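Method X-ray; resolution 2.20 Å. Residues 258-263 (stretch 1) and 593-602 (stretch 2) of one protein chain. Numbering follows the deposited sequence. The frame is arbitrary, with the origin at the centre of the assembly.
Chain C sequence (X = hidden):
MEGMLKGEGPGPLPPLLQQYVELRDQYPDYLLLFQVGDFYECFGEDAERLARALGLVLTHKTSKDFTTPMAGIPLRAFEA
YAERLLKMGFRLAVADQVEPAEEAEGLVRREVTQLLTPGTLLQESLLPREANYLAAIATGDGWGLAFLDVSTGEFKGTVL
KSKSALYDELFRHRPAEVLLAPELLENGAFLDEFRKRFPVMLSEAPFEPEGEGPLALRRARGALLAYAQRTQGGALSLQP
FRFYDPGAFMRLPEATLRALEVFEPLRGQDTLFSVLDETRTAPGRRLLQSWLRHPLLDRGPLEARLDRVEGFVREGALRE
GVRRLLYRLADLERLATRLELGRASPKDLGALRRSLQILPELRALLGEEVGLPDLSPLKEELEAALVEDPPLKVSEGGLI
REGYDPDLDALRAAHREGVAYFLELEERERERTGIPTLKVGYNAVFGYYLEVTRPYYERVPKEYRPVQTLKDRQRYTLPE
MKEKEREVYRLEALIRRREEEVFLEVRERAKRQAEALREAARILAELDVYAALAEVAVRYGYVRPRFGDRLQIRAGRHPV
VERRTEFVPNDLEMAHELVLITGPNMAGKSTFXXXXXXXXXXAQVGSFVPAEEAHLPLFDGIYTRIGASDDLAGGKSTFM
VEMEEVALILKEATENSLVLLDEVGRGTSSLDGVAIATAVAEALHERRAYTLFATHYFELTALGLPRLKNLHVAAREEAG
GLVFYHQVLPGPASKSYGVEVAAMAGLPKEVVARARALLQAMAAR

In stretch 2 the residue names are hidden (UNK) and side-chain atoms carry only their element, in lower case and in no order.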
ATOM      1  N   ARG C 258      18.822   3.566 -11.299  1.00 23.85           N
ATOM      2  CA  ARG C 258      17.745   4.349 -10.688  1.00 24.75           C
ATOM      3  C   ARG C 258      17.549   5.696 -11.380  1.00 24.99           C
ATOM      4  O   ARG C 258      16.413   6.083 -11.674  1.00 24.94           O
ATOM      5  CB  ARG C 258      18.020   4.608  -9.197  1.00 25.22           C
ATOM      6  CG  ARG C 258      17.772   3.426  -8.258  1.00 26.71           C
ATOM      7  CD  ARG C 258      18.079   3.800  -6.802  1.00 27.63           C
ATOM      8  NE  ARG C 258      17.696   2.755  -5.853  1.00 28.84           N
ATOM      9  CZ  ARG C 258      16.437   2.396  -5.598  1.00 29.33           C
ATOM     10  NH1 ARG C 258      15.432   2.996  -6.222  1.00 29.79           N
ATOM     11  NH2 ARG C 258      16.176   1.440  -4.715  1.00 29.65           N
ATOM     12  N   ALA C 259      18.644   6.414 -11.626  1.00 24.80           N
ATOM     13  CA  ALA C 259      18.551   7.720 -12.267  1.00 25.28           C
ATOM     14  C   ALA C 259      18.044   7.624 -13.698  1.00 25.33           C
ATOM     15  O   ALA C 259      17.398   8.542 -14.188  1.00 25.92           O
ATOM     16  CB  ALA C 259      19.911   8.441 -12.234  1.00 25.40           C
ATOM     17  N   LEU C 260      18.337   6.514 -14.364  1.00 25.83           N
ATOM     18  CA  LEU C 260      17.905   6.299 -15.745  1.00 25.76           C
ATOM     19  C   LEU C 260      16.567   5.563 -15.821  1.00 26.18           C
ATOM     20  O   LEU C 260      16.038   5.333 -16.911  1.00 26.71           O
ATOM     21  CB  LEU C 260      18.963   5.495 -16.501  1.00 25.65           C
ATOM     22  CG  LEU C 260      19.993   6.200 -17.392  1.00 26.07           C
ATOM     23  CD1 LEU C 260      20.190   7.667 -16.989  1.00 25.52           C
ATOM     24  CD2 LEU C 260      21.284   5.406 -17.343  1.00 25.15           C
ATOM     25  N   GLU C 261      16.028   5.184 -14.668  1.00 26.29           N
ATOM     26  CA  GLU C 261      14.759   4.470 -14.613  1.00 26.47           C
ATOM     27  C   GLU C 261      14.722   3.318 -15.618  1.00 26.65           C
ATOM     28  O   GLU C 261      13.795   3.206 -16.412  1.00 26.20           O
ATOM     29  CB  GLU C 261      13.599   5.435 -14.891  1.00 26.39           C
ATOM     30  CG  GLU C 261      13.607   6.670 -14.013  1.00 26.81           C
ATOM     31  CD  GLU C 261      12.426   7.576 -14.259  1.00 26.90           C
ATOM     32  OE1 GLU C 261      11.363   7.366 -13.634  1.00 27.58           O
ATOM     33  OE2 GLU C 261      12.564   8.495 -15.087  1.00 27.14           O
ATOM     34  N   VAL C 262      15.743   2.470 -15.584  1.00 27.07           N
ATOM     35  CA  VAL C 262      15.811   1.335 -16.494  1.00 27.77           C
ATOM     36  C   VAL C 262      14.758   0.281 -16.154  1.00 28.66           C
ATOM     37  O   VAL C 262      14.009  -0.168 -17.028  1.00 28.11           O
ATOM     38  CB  VAL C 262      17.202   0.663 -16.457  1.00 27.51           C
ATOM     39  CG1 VAL C 262      17.217  -0.540 -17.388  1.00 27.60           C
ATOM     40  CG2 VAL C 262      18.277   1.659 -16.867  1.00 27.51           C
ATOM     41  N   PHE C 263      14.702  -0.097 -14.882  1.00 29.55           N
ATOM     42  CA  PHE C 263      13.757  -1.107 -14.424  1.00 31.08           C
ATOM     43  C   PHE C 263      12.679  -0.568 -13.487  1.00 32.43           C
ATOM     44  O   PHE C 263      11.580  -1.115 -13.427  1.00 32.57           O
ATOM     45  CB  PHE C 263      14.510  -2.245 -13.724  1.00 30.05           C
ATOM     46  CG  PHE C 263      15.457  -2.976 -14.618  1.00 29.62           C
ATOM     47  CD1 PHE C 263      16.815  -3.003 -14.338  1.00 28.96           C
ATOM     48  CD2 PHE C 263      14.994  -3.640 -15.746  1.00 29.44           C
ATOM     49  CE1 PHE C 263      17.692  -3.677 -15.161  1.00 29.09           C
ATOM     50  CE2 PHE C 263      15.873  -4.321 -16.582  1.00 29.42           C
ATOM     51  CZ  PHE C 263      17.222  -4.342 -16.292  1.00 29.11           C
ATOM     52  N   UNK C 593      20.917  14.738 -20.965  1.00 23.46           N
ATOM     53  CA  UNK C 593      21.927  13.853 -20.402  1.00 23.63           C
ATOM     54  C   UNK C 593      21.414  12.422 -20.402  1.00 23.40           C
ATOM     55  O   UNK C 593      22.065  11.529 -20.928  1.00 23.70           O
ATOM     56  c   UNK C 593      23.973  15.883 -19.714  1.00 24.23           C
ATOM     57  c   UNK C 593      22.284  14.231 -18.957  1.00 23.90           C
ATOM     58  c   UNK C 593      22.971  15.564 -18.649  1.00 24.50           C
ATOM     59  c   UNK C 593      23.670  15.469 -17.287  1.00 24.57           C
ATOM     60  N   UNK C 594      20.239  12.212 -19.825  1.00 23.19           N
ATOM     61  CA  UNK C 594      19.673  10.871 -19.746  1.00 23.40           C
ATOM     62  C   UNK C 594      19.435  10.217 -21.105  1.00 23.06           C
ATOM     63  O   UNK C 594      19.679   9.018 -21.249  1.00 22.97           O
ATOM     64  c   UNK C 594      17.156  11.240 -16.785  1.00 26.99           C
ATOM     65  n   UNK C 594      16.063  13.798 -16.248  1.00 30.52           N
ATOM     66  c   UNK C 594      18.496  11.344 -17.498  1.00 25.89           C
ATOM     67  n   UNK C 594      17.171  11.909 -15.497  1.00 28.98           N
ATOM     68  c   UNK C 594      16.655  13.116 -15.266  1.00 29.96           C
ATOM     69  n   UNK C 594      16.748  13.652 -14.058  1.00 29.83           N
ATOM     70  c   UNK C 594      18.365  10.881 -18.957  1.00 24.28           C
ATOM     71  N   UNK C 595      18.970  10.981 -22.100  1.00 22.59           N
ATOM     72  CA  UNK C 595      18.717  10.389 -23.415  1.00 22.23           C
ATOM     73  C   UNK C 595      20.009   9.858 -24.009  1.00 21.80           C
ATOM     74  O   UNK C 595      20.007   8.848 -24.705  1.00 22.07           O
ATOM     75  n   UNK C 595      16.953  13.561 -25.741  1.00 23.21           N
ATOM     76  c   UNK C 595      18.159  13.228 -26.153  1.00 23.78           C
ATOM     77  c   UNK C 595      18.047  11.398 -24.377  1.00 22.46           C
ATOM     78  o   UNK C 595      18.639  13.664 -27.204  1.00 24.55           O
ATOM     79  c   UNK C 595      18.959  12.271 -25.241  1.00 23.27           C
ATOM     80  N   UNK C 596      21.113  10.534 -23.711  1.00 21.20           N
ATOM     81  CA  UNK C 596      22.424  10.125 -24.202  1.00 20.91           C
ATOM     82  C   UNK C 596      22.773   8.748 -23.629  1.00 20.47           C
ATOM     83  O   UNK C 596      23.174   7.843 -24.357  1.00 20.41           O
ATOM     84  c   UNK C 596      24.872  10.694 -24.255  1.00 21.91           C
ATOM     85  o   UNK C 596      23.190  12.419 -24.332  1.00 21.67           O
ATOM     86  c   UNK C 596      23.500  11.136 -23.777  1.00 21.36           C
ATOM     87  N   UNK C 597      22.602   8.596 -22.319  1.00 19.94           N
ATOM     88  CA  UNK C 597      22.888   7.330 -21.657  1.00 19.27           C
ATOM     89  C   UNK C 597      21.962   6.227 -22.173  1.00 19.20           C
ATOM     90  O   UNK C 597      22.389   5.086 -22.389  1.00 18.61           O
ATOM     91  c   UNK C 597      22.721   7.484 -20.145  1.00 18.84           C
ATOM     92  N   UNK C 598      20.694   6.562 -22.379  1.00 19.10           N
ATOM     93  CA  UNK C 598      19.756   5.553 -22.855  1.00 19.78           C
ATOM     94  C   UNK C 598      20.064   5.082 -24.269  1.00 19.88           C
ATOM     95  O   UNK C 598      19.984   3.890 -24.559  1.00 20.28           O
ATOM     96  c   UNK C 598      17.868   6.209 -21.287  1.00 20.60           C
ATOM     97  c   UNK C 598      18.314   6.066 -22.747  1.00 20.27           C
ATOM     98  c   UNK C 598      16.500   6.893 -21.219  1.00 20.87           C
ATOM     99  c   UNK C 598      17.838   4.839 -20.629  1.00 20.25           C
ATOM    100  N   UNK C 599      20.424   6.004 -25.148  1.00 20.04           N
ATOM    101  CA  UNK C 599      20.757   5.622 -26.518  1.00 20.28           C
ATOM    102  C   UNK C 599      21.947   4.658 -26.495  1.00 20.84           C
ATOM    103  O   UNK C 599      21.945   3.636 -27.190  1.00 20.44           O
ATOM    104  c   UNK C 599      20.081   9.046 -28.219  1.00 20.60           C
ATOM    105  c   UNK C 599      19.818   7.672 -27.627  1.00 20.23           C
ATOM    106  c   UNK C 599      21.777   6.458 -28.673  1.00 19.76           C
ATOM    107  c   UNK C 599      21.100   6.869 -27.368  1.00 20.37           C
ATOM    108  N   UNK C 600      22.953   4.992 -25.682  1.00 21.08           N
ATOM    109  CA  UNK C 600      24.157   4.165 -25.537  1.00 21.72           C
ATOM    110  C   UNK C 600      23.782   2.817 -24.920  1.00 22.09           C
ATOM    111  O   UNK C 600      24.284   1.768 -25.332  1.00 22.55           O
ATOM    112  c   UNK C 600      25.175   4.873 -24.647  1.00 21.81           C
ATOM    113  N   UNK C 601      22.891   2.850 -23.938  1.00 22.57           N
ATOM    114  CA  UNK C 601      22.447   1.627 -23.275  1.00 23.02           C
ATOM    115  C   UNK C 601      21.753   0.704 -24.267  1.00 23.20           C
ATOM    116  O   UNK C 601      22.022  -0.499 -24.308  1.00 22.89           O
ATOM    117  c   UNK C 601      20.830   0.807 -21.371  1.00 23.66           C
ATOM    118  c   UNK C 601      21.489   1.962 -22.137  1.00 23.03           C
ATOM    119  c   UNK C 601      20.251   1.363 -20.072  1.00 23.54           C
ATOM    120  c   UNK C 601      21.831  -0.305 -21.082  1.00 23.26           C
ATOM    121  N   UNK C 602      20.858   1.278 -25.070  1.00 23.36           N
ATOM    122  CA  UNK C 602      20.117   0.505 -26.062  1.00 23.20           C
ATOM    123  C   UNK C 602      21.041  -0.095 -27.120  1.00 23.17           C
ATOM    124  O   UNK C 602      20.889  -1.251 -27.503  1.00 23.56           O
ATOM    125  c   UNK C 602      16.975   2.799 -26.596  1.00 23.11           C
ATOM    126  c   UNK C 602      17.865   1.807 -25.841  1.00 23.39           C
ATOM    127  c   UNK C 602      19.046   1.383 -26.725  1.00 23.07           C
ATOM    128  c   UNK C 602      17.070   0.581 -25.436  1.00 22.75           C
TER
HETATM  129  O   HOH W   1      17.148  11.233 -12.946  1.00 30.81           O

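Position 593 carries four side-chain carbons, forked at the second, and makes no contact with stretch 1; this is Leu593, buried by other parts of the structure, where an apolar side chain is at home. Within this stretch its carbonyl O accepts a backbone hydrogen bond from N of position 597.

Position 594 has three carbons, a nitrogen, then a carbon bearing two more nitrogens. Its CA-to-CB bond points toward stretch 1; its second side-chain carbon lies 4.1 Å from Leu260 CD1, and its first nitrogen lies 3.6 Å from Ala259 O. This is Arg594. A water beside the pair bridges them, accepting from Arg594 NE at 2.6 Å and donating to Ala259 O at 3.0 Å. A long chain with a polar end suits this partly exposed place, because its carbons can pack while its nitrogens meet solvent.

Position 595 shows three carbons, the third carrying one oxygen and one nitrogen; the CA-to-CB bond points away from stretch 1 and no contact is made: Gln595, whose amide brings hydrogen-bonding capacity to a buried site. Position 596 has one carbon bearing an oxygen and a carbon, and does not touch stretch 1. This is Thr596, whose OG1 hydrogen-bonds to a residue just outside the stretches, so the hydroxyl is not left unpaired in a buried setting.

Position 597 has a single carbon, its CA-to-CB bond directed toward stretch 1 and its CB 3.8 Å from Leu260 CD2. It is Ala597, whose methyl leaves room for the leucine to lie close to the helix.

Position 598 has four carbons forked at the second, one branch tip 4.1 Å from Leu260 CG. This is Leu598; its CA-to-CB bond points sideways, but the end of the side chain comes nearer, so its length serves the contact.

Position 599 has four carbons forked at the first, with one arm two carbons long, and is out of reach of stretch 1: Ile599. Position 600 has one carbon, also out of reach: Ala600. Both are buried, which suits their apolar side chains.

Position 601 again has four carbons forked at the second; its CA-to-CB bond points toward stretch 1, with one tip 3.8 Å from Val262 CG2. As Leu601, it offers an apolar branch to an apolar partner. Position 602 repeats that fork but lies out of reach: Leu602, apolar and buried elsewhere.

The contact works through one helical face meeting a chain that has just left its own helix. Glu261, with positive phi, ends that helix in a Schellman motif, and Leu260, just before it, packs against Arg594, Ala597 and Leu598. Val262 extends the apolar patch to Leu601. No direct hydrogen bond crosses the interface; the water between Ala259 and Arg594 provides a polar link beside the hydrophobic packing.

Stretch 2 (593-602) LRQTALIALL
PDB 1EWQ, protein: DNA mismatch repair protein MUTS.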